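Local coordinates for Ent-copalyl diphosphate synthase (Streptomyces platensis, PDB 5BP8), which belongs to the mostly helical terpene cyclase proteins and carries a region of the squalene-hopene cyclase C-terminal family, at residues A[34-39]-A[78-83]; A[345-350]-A[381-386]; A[258-263]-A[298-303]; A[64-69]-A[443-448]; A[14-19]-A[266-271]. One frame throughout, in Å; residues are numbered along the deposited sequence.

From the N terminus, the 14-19 helix opens a long loop that interaction 5 closes at 266-271. Interaction 1 lies wholly inside it and joins two early helices, 31-40 and 72-86. Segment 64-69 lies between the two helices that interaction 1 joins yet pairs with 443-448, so interaction 4 crosses both interaction 1 and interaction 5; its Trp64 also packs on Ala78 of interaction 1. Interaction 3 begins within the loop of interaction 5 and ends beyond it, sharing helix 260-274. Interaction 2 comes later, and both it and interaction 3 nest inside interaction 4. Interactions 2, 3 and 5 hold one helical lobe together, interaction 1 the other, and interaction 4 spans the two.

Interaction 1: residues A[34-39]-A[78-83]; sequences TARLVS and AVEALL
Ala81 fits as a knob into a hole formed by Ala35, Arg36, Val38 and Ser39, a textbook way for two nearly parallel helices to come close. The local axes approach to 8.1 Å and diverge by only 22°, which small residues on both sides allow. Packing is tightest at the methyl of Ala81, whose CB lies 3.2 Å from the carbonyl O of Ala35. Toward Val38 the fit relaxes: CG1 approaches Ala81 CB at 3.9 Å. On the Arg36 flank the contact becomes polar without opening to solvent. There Glu80 OE1 collects three donors. Arg36 is bent at chi2 (-59°) and again at chi3, and its guanidinium meets this one oxygen edge-on with two nitrogens, crossing Glu80 at about a right angle. Arg36 NH1, 2.8 Å from Glu80 OE1, meets the anti lone pair of that oxygen, while NH2, at 3.1 Å from OE1, comes from above the carboxylate plane. Ser39 OG donates to the syn side of the same OE1 at 2.6 Å. The negative charge of this buried carboxylate is probably well balanced, the more so because Arg198 forms a salt bridge with Glu80 OE2. Helix 127-144 lies against Arg36 and Glu80, helix 98-116 backs Val79, Leu82 and Leu83, and helix 47-57 touches Thr34, Leu37 and Val38.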
# COMPACT_ATOMS: atom_id res chain seq x y z
N THR A 34 -13.67 1.40 -3.66
CA THR A 34 -14.69 2.02 -4.48
C THR A 34 -15.94 1.13 -4.50
O THR A 34 -17.10 1.62 -4.32
CB THR A 34 -14.15 2.27 -5.91
OG1 THR A 34 -13.04 3.18 -5.85
CG2 THR A 34 -15.21 2.85 -6.78
N ALA A 35 -15.72 -0.18 -4.69
CA ALA A 35 -16.80 -1.15 -4.63
C ALA A 35 -17.42 -1.24 -3.21
O ALA A 35 -18.66 -1.31 -3.07
CB ALA A 35 -16.32 -2.51 -5.09
N ARG A 36 -16.58 -1.24 -2.18
CA ARG A 36 -17.11 -1.25 -0.82
C ARG A 36 -18.08 -0.06 -0.59
O ARG A 36 -19.13 -0.26 0.05
CB ARG A 36 -16.02 -1.27 0.25
CG ARG A 36 -15.22 -2.58 0.38
CD ARG A 36 -16.06 -3.82 0.69
NE ARG A 36 -16.68 -4.31 -0.53
CZ ARG A 36 -17.92 -4.76 -0.64
NH1 ARG A 36 -18.39 -5.07 -1.86
NH2 ARG A 36 -18.70 -4.93 0.43
N LEU A 37 -17.75 1.13 -1.09
CA LEU A 37 -18.65 2.26 -0.91
C LEU A 37 -19.94 2.12 -1.66
O LEU A 37 -21.00 2.56 -1.17
CB LEU A 37 -17.95 3.59 -1.22
CG LEU A 37 -16.80 3.99 -0.27
CD1 LEU A 37 -16.35 5.41 -0.57
CD2 LEU A 37 -17.19 3.84 1.18
N VAL A 38 -19.88 1.54 -2.86
CA VAL A 38 -21.09 1.23 -3.62
C VAL A 38 -21.98 0.31 -2.80
O VAL A 38 -23.22 0.49 -2.73
CB VAL A 38 -20.76 0.58 -4.99
CG1 VAL A 38 -22.00 -0.00 -5.62
CG2 VAL A 38 -20.13 1.60 -5.92
N SER A 39 -21.38 -0.70 -2.19
CA SER A 39 -22.17 -1.68 -1.44
C SER A 39 -22.70 -1.12 -0.11
O SER A 39 -23.87 -1.33 0.25
CB SER A 39 -21.32 -2.91 -1.16
OG SER A 39 -22.13 -3.97 -0.68
N ALA A 78 -16.04 -6.04 -6.15
CA ALA A 78 -16.86 -5.52 -7.25
C ALA A 78 -18.13 -6.32 -7.49
O ALA A 78 -19.25 -5.75 -7.61
CB ALA A 78 -16.03 -5.45 -8.53
N VAL A 79 -17.98 -7.64 -7.53
CA VAL A 79 -19.13 -8.51 -7.74
C VAL A 79 -20.16 -8.36 -6.60
O VAL A 79 -21.39 -8.20 -6.86
CB VAL A 79 -18.70 -9.98 -7.95
CG1 VAL A 79 -19.88 -10.94 -7.86
CG2 VAL A 79 -17.95 -10.12 -9.26
N GLU A 80 -19.67 -8.37 -5.36
CA GLU A 80 -20.58 -8.19 -4.24
C GLU A 80 -21.31 -6.85 -4.33
O GLU A 80 -22.55 -6.79 -4.11
CB GLU A 80 -19.84 -8.33 -2.90
CG GLU A 80 -20.78 -8.54 -1.71
CD GLU A 80 -21.44 -7.28 -1.21
OE1 GLU A 80 -20.87 -6.16 -1.37
OE2 GLU A 80 -22.57 -7.40 -0.65
N ALA A 81 -20.58 -5.78 -4.67
CA ALA A 81 -21.17 -4.45 -4.78
C ALA A 81 -22.23 -4.41 -5.88
O ALA A 81 -23.33 -3.83 -5.69
CB ALA A 81 -20.12 -3.41 -5.04
N LEU A 82 -21.93 -5.03 -7.02
CA LEU A 82 -22.89 -5.03 -8.12
C LEU A 82 -24.15 -5.82 -7.78
O LEU A 82 -25.26 -5.36 -8.10
CB LEU A 82 -22.26 -5.53 -9.43
CG LEU A 82 -21.18 -4.59 -10.02
CD1 LEU A 82 -20.37 -5.31 -11.10
CD2 LEU A 82 -21.79 -3.30 -10.58
N LEU A 83 -24.00 -6.96 -7.11
CA LEU A 83 -25.18 -7.73 -6.69
C LEU A 83 -26.02 -6.91 -5.69
O LEU A 83 -27.26 -6.86 -5.78
CB LEU A 83 -24.78 -9.07 -6.09
CG LEU A 83 -24.25 -10.15 -7.07
CD1 LEU A 83 -23.51 -11.25 -6.34
CD2 LEU A 83 -25.40 -10.71 -7.90

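Interaction 2: residues A[345-350]-A[381-386]; sequences RTPSTS and SDWLLD. With SO4 (sulfate ion), chain B.
Thr349 and Leu384 bring their CA atoms within 6.8 Å of each other where a loop turns into helix 349-365 and meets the C-terminal part of helix 370-386. This packing of a loop and helix start against a helix lies in the squalene-hopene cyclase C-terminal family region, and Ser348 holds the N-cap position at the turn. Trp383 carries most of the contact. Its CG is anti to the backbone N (chi1 -171°), and the six-membered part of the indole reaches the incoming loop. Pro347 crosses it at about a right angle, with CB 3.7 Å from Trp383 CZ2. At the ring's edge, close to its plane, Thr349 CA lies 3.9 Å from CZ3, and the methyl CG2 of Thr349 rests near CH2. Leu384 adds a methyl-to-carbonyl contact, its CD2 3.5 Å from Thr349 O. No hydrogen bond joins the two segments; the polar ends look to other partners, Thr349 OG1 to the carbonyl of Met395 and Ser348 OG to Asp396. Upstream, the loop holds a sulfate ion, probably from the crystallisation liquor, to which Lys397 also bonds. Arg345 N reaches sulfate O2 at 2.7 Å; the bend at chi3 (-68°) sets NE, which meets the same O2 at 3.0 Å. Thr346 N completes the backbone grip on sulfate O1 at 2.8 Å.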
# COMPACT_ATOMS: atom_id res chain seq x y z
N ARG A 345 2.96 -12.89 11.82
CA ARG A 345 3.40 -14.23 11.42
C ARG A 345 4.60 -14.24 10.48
O ARG A 345 5.41 -15.18 10.52
CB ARG A 345 2.26 -14.95 10.74
CG ARG A 345 1.11 -15.18 11.69
CD ARG A 345 -0.12 -15.62 10.94
NE ARG A 345 -0.60 -14.54 10.11
CZ ARG A 345 -1.69 -14.64 9.35
NH1 ARG A 345 -2.37 -15.79 9.31
NH2 ARG A 345 -2.06 -13.60 8.62
N THR A 346 4.72 -13.20 9.66
CA THR A 346 5.74 -13.11 8.63
C THR A 346 6.56 -11.86 8.81
O THR A 346 6.01 -10.75 8.83
CB THR A 346 5.05 -13.08 7.25
OG1 THR A 346 4.28 -14.27 7.12
CG2 THR A 346 6.07 -13.03 6.14
N PRO A 347 7.89 -12.01 8.96
CA PRO A 347 8.72 -10.81 9.02
C PRO A 347 8.80 -10.07 7.70
O PRO A 347 8.61 -10.65 6.63
CB PRO A 347 10.12 -11.35 9.36
CG PRO A 347 10.02 -12.82 9.47
CD PRO A 347 8.69 -13.25 8.94
N SER A 348 9.13 -8.80 7.79
CA SER A 348 9.34 -7.93 6.65
C SER A 348 10.82 -7.66 6.42
O SER A 348 11.53 -7.18 7.32
CB SER A 348 8.60 -6.62 6.88
OG SER A 348 8.98 -5.66 5.92
N THR A 349 11.29 -7.91 5.21
CA THR A 349 12.68 -7.61 4.84
C THR A 349 12.89 -6.11 4.69
O THR A 349 13.89 -5.57 5.19
CB THR A 349 13.09 -8.30 3.52
OG1 THR A 349 12.15 -7.95 2.49
CG2 THR A 349 13.12 -9.81 3.69
N SER A 350 11.91 -5.40 4.08
CA SER A 350 12.03 -3.96 3.88
C SER A 350 12.03 -3.22 5.23
O SER A 350 12.73 -2.23 5.39
CB SER A 350 10.92 -3.40 2.95
OG SER A 350 9.68 -3.37 3.61
N SER A 381 21.96 -6.90 9.83
CA SER A 381 22.88 -7.28 8.75
C SER A 381 22.93 -8.79 8.52
O SER A 381 22.69 -9.23 7.39
CB SER A 381 24.29 -6.75 9.02
OG SER A 381 24.28 -5.34 8.91
N ASP A 382 23.23 -9.57 9.57
CA ASP A 382 23.16 -11.04 9.50
C ASP A 382 21.91 -11.43 8.73
O ASP A 382 21.98 -12.05 7.68
CB ASP A 382 23.03 -11.71 10.88
CG ASP A 382 22.86 -13.25 10.79
OD1 ASP A 382 23.67 -13.91 10.08
OD2 ASP A 382 21.91 -13.79 11.40
N TRP A 383 20.78 -11.04 9.30
CA TRP A 383 19.47 -11.51 8.89
C TRP A 383 19.13 -11.13 7.45
O TRP A 383 18.62 -11.98 6.71
CB TRP A 383 18.42 -10.95 9.86
CG TRP A 383 17.09 -11.53 9.68
CD1 TRP A 383 16.62 -12.69 10.19
CD2 TRP A 383 16.03 -10.95 8.92
NE1 TRP A 383 15.31 -12.87 9.81
CE2 TRP A 383 14.93 -11.82 9.01
CE3 TRP A 383 15.91 -9.78 8.18
CZ2 TRP A 383 13.71 -11.55 8.39
CZ3 TRP A 383 14.69 -9.51 7.55
CH2 TRP A 383 13.62 -10.39 7.66
N LEU A 384 19.39 -9.89 7.05
CA LEU A 384 19.12 -9.47 5.66
C LEU A 384 19.94 -10.26 4.68
O LEU A 384 19.44 -10.73 3.67
CB LEU A 384 19.39 -7.99 5.46
CG LEU A 384 18.39 -7.03 6.12
CD1 LEU A 384 18.92 -5.62 6.02
CD2 LEU A 384 17.05 -7.16 5.42
N LEU A 385 21.22 -10.43 5.00
CA LEU A 385 22.07 -11.29 4.19
C LEU A 385 21.57 -12.73 4.09
O LEU A 385 21.56 -13.29 2.99
CB LEU A 385 23.51 -11.25 4.75
CG LEU A 385 24.10 -9.84 4.66
CD1 LEU A 385 25.41 -9.68 5.48
CD2 LEU A 385 24.34 -9.51 3.20
N ASP A 386 21.11 -13.30 5.19
CA ASP A 386 20.65 -14.67 5.19
C ASP A 386 19.31 -14.85 4.44
O ASP A 386 19.00 -15.94 3.98
CB ASP A 386 20.50 -15.17 6.63
CG ASP A 386 21.82 -15.12 7.42
OD1 ASP A 386 21.76 -15.31 8.65
OD2 ASP A 386 22.90 -14.87 6.83
S SO4 B . 1.10 -11.28 9.26
O1 SO4 B . 2.47 -11.72 8.94
O2 SO4 B . 0.72 -11.93 10.56
O3 SO4 B . 0.96 -9.85 9.30
O4 SO4 B . 0.21 -11.83 8.22

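Interaction 3: residues A[258-263]-A[298-303]; sequences PIVYFE and AAAPGL
Phe262 and Ala299 draw their CA atoms to 4.6 Å as the first turn of helix 260-274, with Ile259 at its N-cap position, comes up against the irregular 298-303 loop. The carbonyl of Ala299 is the polar centre of the contact, because helix starts leave backbone N-H groups without partners inside the helix. Phe262 N gives it a nearly straight bond, 3.1 Å to Ala299 O at 167°, while Tyr261 N, 2.9 Å from the same oxygen, makes a bent, weak one. Tyr261 is the main side chain. Its CG lies beside the backbone N (chi1 -59°), and the ring meets the loop with Ala298 O at its edge, 3.4 Å from CD2. Farther out Pro301 crosses the tyrosine at about a right angle, its CD 3.5 Å from Tyr261 CE2 and its CG near the hydroxyl. Val260 CG1 also meets Pro301 CD, at 3.8 Å, and lies over one face of the same ring, offset toward its rim, filling the angle between helix and proline. On the flank, Phe262 CB packs against the methyl of Ala299, and Ala300 CB lies against Pro258 O, 3.4 Å away. The loop then reverses in a type II turn from Ala300 to Leu303, with Gly302 at a positive phi. Chemically, the loop gives the carbonyl of Ala299 to the helix start, where the helix dipole would probably welcome an acceptor, while on the helix side Pro258 O is buried by the contact and has no partner in the model.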
# COMPACT_ATOMS: atom_id res chain seq x y z
N PRO A 258 -5.74 9.13 5.20
CA PRO A 258 -4.45 9.65 4.76
C PRO A 258 -3.31 8.64 4.94
O PRO A 258 -3.47 7.61 5.63
CB PRO A 258 -4.18 10.85 5.71
CG PRO A 258 -5.26 10.86 6.71
CD PRO A 258 -6.18 9.70 6.50
N ILE A 259 -2.19 8.98 4.33
CA ILE A 259 -0.91 8.29 4.51
C ILE A 259 0.21 9.30 4.85
O ILE A 259 1.38 9.08 4.55
CB ILE A 259 -0.51 7.50 3.25
CG1 ILE A 259 -0.41 8.39 2.01
CG2 ILE A 259 -1.45 6.33 3.03
CD1 ILE A 259 0.45 7.76 0.94
N VAL A 260 -0.18 10.41 5.46
CA VAL A 260 0.71 11.58 5.61
C VAL A 260 2.13 11.28 6.13
O VAL A 260 3.11 11.72 5.53
CB VAL A 260 0.00 12.68 6.44
CG1 VAL A 260 -0.39 12.22 7.83
CG2 VAL A 260 0.83 13.95 6.50
N TYR A 261 2.27 10.54 7.21
CA TYR A 261 3.63 10.29 7.75
C TYR A 261 4.48 9.38 6.87
O TYR A 261 5.68 9.66 6.64
CB TYR A 261 3.53 9.70 9.14
CG TYR A 261 2.80 10.56 10.18
CD1 TYR A 261 2.93 11.96 10.19
CD2 TYR A 261 2.05 9.98 11.19
CE1 TYR A 261 2.31 12.73 11.16
CE2 TYR A 261 1.42 10.74 12.15
CZ TYR A 261 1.58 12.11 12.15
OH TYR A 261 0.95 12.88 13.12
N PHE A 262 3.89 8.31 6.36
CA PHE A 262 4.53 7.48 5.34
C PHE A 262 5.02 8.35 4.16
O PHE A 262 6.19 8.30 3.76
CB PHE A 262 3.53 6.38 4.92
CG PHE A 262 3.84 5.69 3.61
CD1 PHE A 262 5.09 5.19 3.32
CD2 PHE A 262 2.85 5.46 2.71
CE1 PHE A 262 5.35 4.52 2.11
CE2 PHE A 262 3.10 4.79 1.51
CZ PHE A 262 4.36 4.32 1.21
N GLU A 263 4.13 9.17 3.62
CA GLU A 263 4.52 9.98 2.46
C GLU A 263 5.64 10.99 2.81
O GLU A 263 6.63 11.11 2.07
CB GLU A 263 3.31 10.71 1.88
CG GLU A 263 3.69 11.69 0.78
CD GLU A 263 2.47 12.20 0.06
OE1 GLU A 263 2.27 13.42 0.11
OE2 GLU A 263 1.75 11.38 -0.58
N ALA A 298 2.84 5.71 13.18
CA ALA A 298 2.14 4.96 12.14
C ALA A 298 2.28 5.64 10.80
O ALA A 298 2.88 6.70 10.68
CB ALA A 298 0.67 4.86 12.50
N ALA A 299 1.64 5.08 9.78
CA ALA A 299 1.62 5.71 8.47
C ALA A 299 0.82 7.02 8.48
O ALA A 299 1.04 7.91 7.64
CB ALA A 299 1.04 4.75 7.45
N ALA A 300 -0.09 7.12 9.44
CA ALA A 300 -0.93 8.29 9.64
C ALA A 300 -1.61 8.24 11.01
O ALA A 300 -1.73 7.16 11.61
CB ALA A 300 -1.99 8.37 8.56
N PRO A 301 -2.10 9.40 11.50
CA PRO A 301 -2.86 9.31 12.75
C PRO A 301 -4.11 8.42 12.56
O PRO A 301 -4.76 8.46 11.50
CB PRO A 301 -3.23 10.78 13.06
CG PRO A 301 -2.31 11.62 12.21
CD PRO A 301 -1.93 10.78 11.02
N GLY A 302 -4.45 7.66 13.59
CA GLY A 302 -5.60 6.74 13.51
C GLY A 302 -5.27 5.29 13.20
O GLY A 302 -6.17 4.44 13.17
N LEU A 303 -3.98 5.03 12.97
CA LEU A 303 -3.44 3.69 12.75
C LEU A 303 -2.43 3.33 13.88
O LEU A 303 -1.90 4.23 14.54
CB LEU A 303 -2.74 3.62 11.40
CG LEU A 303 -3.63 3.69 10.15
CD1 LEU A 303 -2.80 4.00 8.92
CD2 LEU A 303 -4.39 2.40 9.93

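Interaction 4: residues A[64-69]-A[443-448]; sequences WGAPDG and GRWQGT
Two surface loops, one from each helical lobe of the protein, bridge the junction between them through a layered tryptophan: Ala66, Pro67 and Asp68 engage Trp445 and Arg444. The indole is covered on one face by CH-pi contacts. Pro67 CD lies 3.7 Å from the centroid of the five-membered ring of Trp445, almost on its normal, and Ala66 CB takes the six-membered ring at 4.2 Å from the centroid. Against the opposite face runs the arginine next door in sequence, with Arg444 NE offset toward the rim. Asp68, in a left-handed backbone conformation, turns its carboxylate to the edge of the indole, and OD2 becomes the shared acceptor. Trp445 NE1 donates to Asp68 OD2 at 2.8 Å and 168°, with the oxygen close to the ring plane. Arg444 is extended from CG to NE and reaches the aspartate tip to tip; its NH2 forms a salt bridge with Asp68 OD2 at 3.2 Å. The two donors come from opposite faces of the carboxylate plane. A water ties the pair further, donating to Asp68 OD2 at 2.7 Å and accepting from Arg444 NE at 3.0 Å. The other end of the guanidinium is committed too, NH1 bonding to the carbonyl of Ala400. Around this junction Tyr70 meets the Trp445 ring steeply, Ile500 of strand 500-501 touches both Ala66 and Trp445, and the loops lead into helix 72-86 on one side and helix 449-461 on the other.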
# COMPACT_ATOMS: atom_id res chain seq x y z
N TRP A 64 -11.42 -7.94 -12.10
CA TRP A 64 -10.78 -6.68 -11.88
C TRP A 64 -9.39 -6.91 -11.29
O TRP A 64 -9.09 -7.99 -10.77
CB TRP A 64 -11.56 -5.82 -10.90
CG TRP A 64 -12.86 -5.21 -11.41
CD1 TRP A 64 -13.05 -3.92 -11.78
CD2 TRP A 64 -14.13 -5.86 -11.56
NE1 TRP A 64 -14.36 -3.71 -12.17
CE2 TRP A 64 -15.04 -4.89 -12.04
CE3 TRP A 64 -14.58 -7.17 -11.36
CZ2 TRP A 64 -16.38 -5.19 -12.30
CZ3 TRP A 64 -15.94 -7.46 -11.62
CH2 TRP A 64 -16.81 -6.47 -12.07
N GLY A 65 -8.54 -5.91 -11.40
CA GLY A 65 -7.21 -5.98 -10.78
C GLY A 65 -6.10 -6.65 -11.56
O GLY A 65 -6.19 -6.89 -12.78
N ALA A 66 -5.02 -6.88 -10.84
CA ALA A 66 -3.77 -7.33 -11.44
C ALA A 66 -3.70 -8.87 -11.58
O ALA A 66 -4.59 -9.59 -11.10
CB ALA A 66 -2.62 -6.80 -10.58
N PRO A 67 -2.63 -9.40 -12.21
CA PRO A 67 -2.49 -10.83 -12.37
C PRO A 67 -2.11 -11.60 -11.12
O PRO A 67 -2.02 -11.03 -10.01
CB PRO A 67 -1.38 -10.95 -13.43
CG PRO A 67 -1.32 -9.63 -14.08
CD PRO A 67 -1.63 -8.68 -13.00
N ASP A 68 -1.91 -12.91 -11.28
CA ASP A 68 -1.30 -13.76 -10.25
C ASP A 68 -2.12 -13.88 -8.96
O ASP A 68 -1.60 -14.11 -7.85
CB ASP A 68 0.14 -13.30 -9.95
CG ASP A 68 1.04 -13.34 -11.16
OD1 ASP A 68 0.78 -14.16 -12.04
OD2 ASP A 68 1.98 -12.54 -11.26
N GLY A 69 -3.43 -13.68 -9.09
CA GLY A 69 -4.31 -13.79 -7.97
C GLY A 69 -4.61 -12.46 -7.31
O GLY A 69 -5.45 -12.42 -6.41
N GLY A 443 10.11 -3.90 -14.23
CA GLY A 443 8.90 -4.07 -13.48
C GLY A 443 8.37 -5.49 -13.53
O GLY A 443 8.70 -6.24 -14.46
N ARG A 444 7.56 -5.83 -12.54
CA ARG A 444 7.04 -7.18 -12.40
C ARG A 444 6.12 -7.61 -13.54
O ARG A 444 6.35 -8.66 -14.16
CB ARG A 444 6.29 -7.32 -11.07
CG ARG A 444 5.77 -8.73 -10.87
CD ARG A 444 5.18 -8.95 -9.50
NE ARG A 444 4.50 -10.25 -9.47
CZ ARG A 444 3.98 -10.81 -8.38
NH1 ARG A 444 4.06 -10.22 -7.20
NH2 ARG A 444 3.38 -11.99 -8.48
N TRP A 445 5.07 -6.83 -13.78
CA TRP A 445 4.06 -7.17 -14.79
C TRP A 445 4.23 -6.34 -16.08
O TRP A 445 3.77 -6.73 -17.15
CB TRP A 445 2.68 -6.95 -14.21
CG TRP A 445 2.32 -7.90 -13.13
CD1 TRP A 445 2.32 -9.26 -13.21
CD2 TRP A 445 1.94 -7.58 -11.80
NE1 TRP A 445 1.93 -9.81 -12.03
CE2 TRP A 445 1.70 -8.81 -11.13
CE3 TRP A 445 1.78 -6.39 -11.09
CZ2 TRP A 445 1.30 -8.88 -9.80
CZ3 TRP A 445 1.35 -6.45 -9.76
CH2 TRP A 445 1.12 -7.69 -9.13
N GLN A 446 4.93 -5.22 -15.97
CA GLN A 446 5.25 -4.37 -17.10
C GLN A 446 6.35 -3.43 -16.60
O GLN A 446 6.54 -3.30 -15.39
CB GLN A 446 4.02 -3.51 -17.48
CG GLN A 446 3.64 -2.55 -16.37
CD GLN A 446 2.27 -1.95 -16.53
OE1 GLN A 446 1.41 -2.12 -15.66
NE2 GLN A 446 2.04 -1.26 -17.65
N GLY A 447 7.03 -2.72 -17.49
CA GLY A 447 7.87 -1.61 -17.04
C GLY A 447 7.06 -0.53 -16.36
O GLY A 447 6.02 -0.07 -16.89
N THR A 448 7.51 -0.09 -15.18
CA THR A 448 6.83 0.98 -14.47
C THR A 448 7.83 2.05 -14.06
O THR A 448 9.02 1.77 -13.89
CB THR A 448 6.13 0.50 -13.19
OG1 THR A 448 7.10 -0.04 -12.26
CG2 THR A 448 5.07 -0.57 -13.52
O HOH W 1 4.61 -12.06 -11.83

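Interaction 5: residues A[14-19]-A[266-271]; sequences ALLAAT and WVLNSL
Leu16, Val267 and Leu271 bury the most surface where the N-terminal helix meets helix 260-274. Leu16 has CG anti to the carbonyl carbon (chi1 -71°), and its branched end approaches Leu271 tip to tip. The meeting is tight: Leu271 CD2 stands 3.4 Å from Leu16 CD2, closer than usual for two methyl groups, and chi1 and chi2 of Leu271 both lie away from staggered values, so the exact placing of this side chain is somewhat doubtful. The second methyl of Leu271, CD1, faces Leu15 CD2 at 4.0 Å as the two leucines cross at a slant. The contact is consistent with the alpha-helical barrel of this cyclase family; here the local axes run nearly antiparallel, at 169°, and stay 11.0 Å apart, a wide spacing that long branched side chains span. The CB bond of Val267 points toward the partner helix. Its CG1 lies 4.2 Å from Leu16 CD2 and also near Leu15, while CG2 meets Thr19. Leu268 comes in at about a right angle to Leu16, with the CD2 atoms of Leu16 and Leu268 4.0 Å apart. Thr19 OG1 is turned back to its own helix, giving Leu15 O a bond of 2.8 Å from the face of that carbonyl opposite to Thr19 N. Leu284 of helix 282-291 touches both Leu16 and Thr19, and helix 504-518 reaches Leu15 and Thr19 through Ala509 and Thr505.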
# COMPACT_ATOMS: atom_id res chain seq x y z
N ALA A 14 9.65 22.02 -5.66
CA ALA A 14 8.23 21.94 -6.02
C ALA A 14 7.58 20.70 -5.39
O ALA A 14 6.45 20.76 -4.91
CB ALA A 14 8.06 21.90 -7.54
N LEU A 15 8.30 19.59 -5.39
CA LEU A 15 7.78 18.36 -4.77
C LEU A 15 7.60 18.54 -3.26
O LEU A 15 6.57 18.16 -2.68
CB LEU A 15 8.75 17.20 -5.01
CG LEU A 15 8.24 15.81 -4.63
CD1 LEU A 15 7.02 15.46 -5.49
CD2 LEU A 15 9.36 14.81 -4.82
N LEU A 16 8.58 19.16 -2.61
CA LEU A 16 8.49 19.40 -1.16
C LEU A 16 7.31 20.31 -0.86
O LEU A 16 6.53 20.07 0.08
CB LEU A 16 9.80 19.96 -0.62
CG LEU A 16 10.95 18.95 -0.58
CD1 LEU A 16 12.27 19.66 -0.36
CD2 LEU A 16 10.72 17.90 0.51
N ALA A 17 7.13 21.34 -1.66
CA ALA A 17 6.06 22.29 -1.44
C ALA A 17 4.69 21.64 -1.64
O ALA A 17 3.75 21.93 -0.89
CB ALA A 17 6.21 23.50 -2.36
N ALA A 18 4.58 20.80 -2.66
CA ALA A 18 3.31 20.15 -2.94
C ALA A 18 2.96 19.18 -1.81
O ALA A 18 1.80 19.09 -1.42
CB ALA A 18 3.35 19.42 -4.26
N THR A 19 3.97 18.50 -1.28
CA THR A 19 3.79 17.61 -0.16
C THR A 19 3.34 18.36 1.08
O THR A 19 2.38 17.95 1.77
CB THR A 19 5.07 16.81 0.10
OG1 THR A 19 5.47 16.15 -1.12
CG2 THR A 19 4.84 15.78 1.18
N TRP A 266 9.01 9.07 3.32
CA TRP A 266 9.51 8.48 2.08
C TRP A 266 9.98 9.57 1.09
O TRP A 266 11.04 9.44 0.48
CB TRP A 266 8.49 7.52 1.44
CG TRP A 266 8.66 6.00 1.85
CD1 TRP A 266 9.07 4.98 1.03
CD2 TRP A 266 8.43 5.38 3.15
NE1 TRP A 266 9.08 3.79 1.71
CE2 TRP A 266 8.70 3.99 3.01
CE3 TRP A 266 8.05 5.87 4.42
CZ2 TRP A 266 8.56 3.06 4.09
CZ3 TRP A 266 7.86 4.93 5.50
CH2 TRP A 266 8.14 3.56 5.32
N VAL A 267 9.23 10.65 0.99
CA VAL A 267 9.63 11.77 0.16
C VAL A 267 10.95 12.36 0.65
O VAL A 267 11.89 12.55 -0.14
CB VAL A 267 8.56 12.88 0.10
CG1 VAL A 267 9.12 14.12 -0.57
CG2 VAL A 267 7.32 12.40 -0.67
N LEU A 268 11.04 12.63 1.95
CA LEU A 268 12.28 13.16 2.51
C LEU A 268 13.47 12.22 2.33
O LEU A 268 14.58 12.66 1.97
CB LEU A 268 12.09 13.51 3.98
CG LEU A 268 11.25 14.74 4.25
CD1 LEU A 268 10.89 14.80 5.71
CD2 LEU A 268 12.02 15.99 3.80
N ASN A 269 13.27 10.92 2.53
CA ASN A 269 14.38 9.96 2.35
C ASN A 269 14.81 9.79 0.91
O ASN A 269 16.00 9.66 0.62
CB ASN A 269 14.09 8.60 3.00
CG ASN A 269 14.08 8.67 4.52
OD1 ASN A 269 14.82 9.46 5.13
ND2 ASN A 269 13.23 7.85 5.14
N SER A 270 13.86 9.84 -0.01
CA SER A 270 14.20 9.81 -1.43
C SER A 270 15.03 11.04 -1.81
O SER A 270 16.05 10.92 -2.49
CB SER A 270 12.93 9.73 -2.28
OG SER A 270 12.37 8.44 -2.16
N LEU A 271 14.59 12.22 -1.38
CA LEU A 271 15.31 13.47 -1.69
C LEU A 271 16.69 13.52 -1.06
O LEU A 271 17.63 14.04 -1.68
CB LEU A 271 14.50 14.68 -1.27
CG LEU A 271 13.63 15.26 -2.38
CD1 LEU A 271 13.07 14.21 -3.33
CD2 LEU A 271 12.49 16.04 -1.75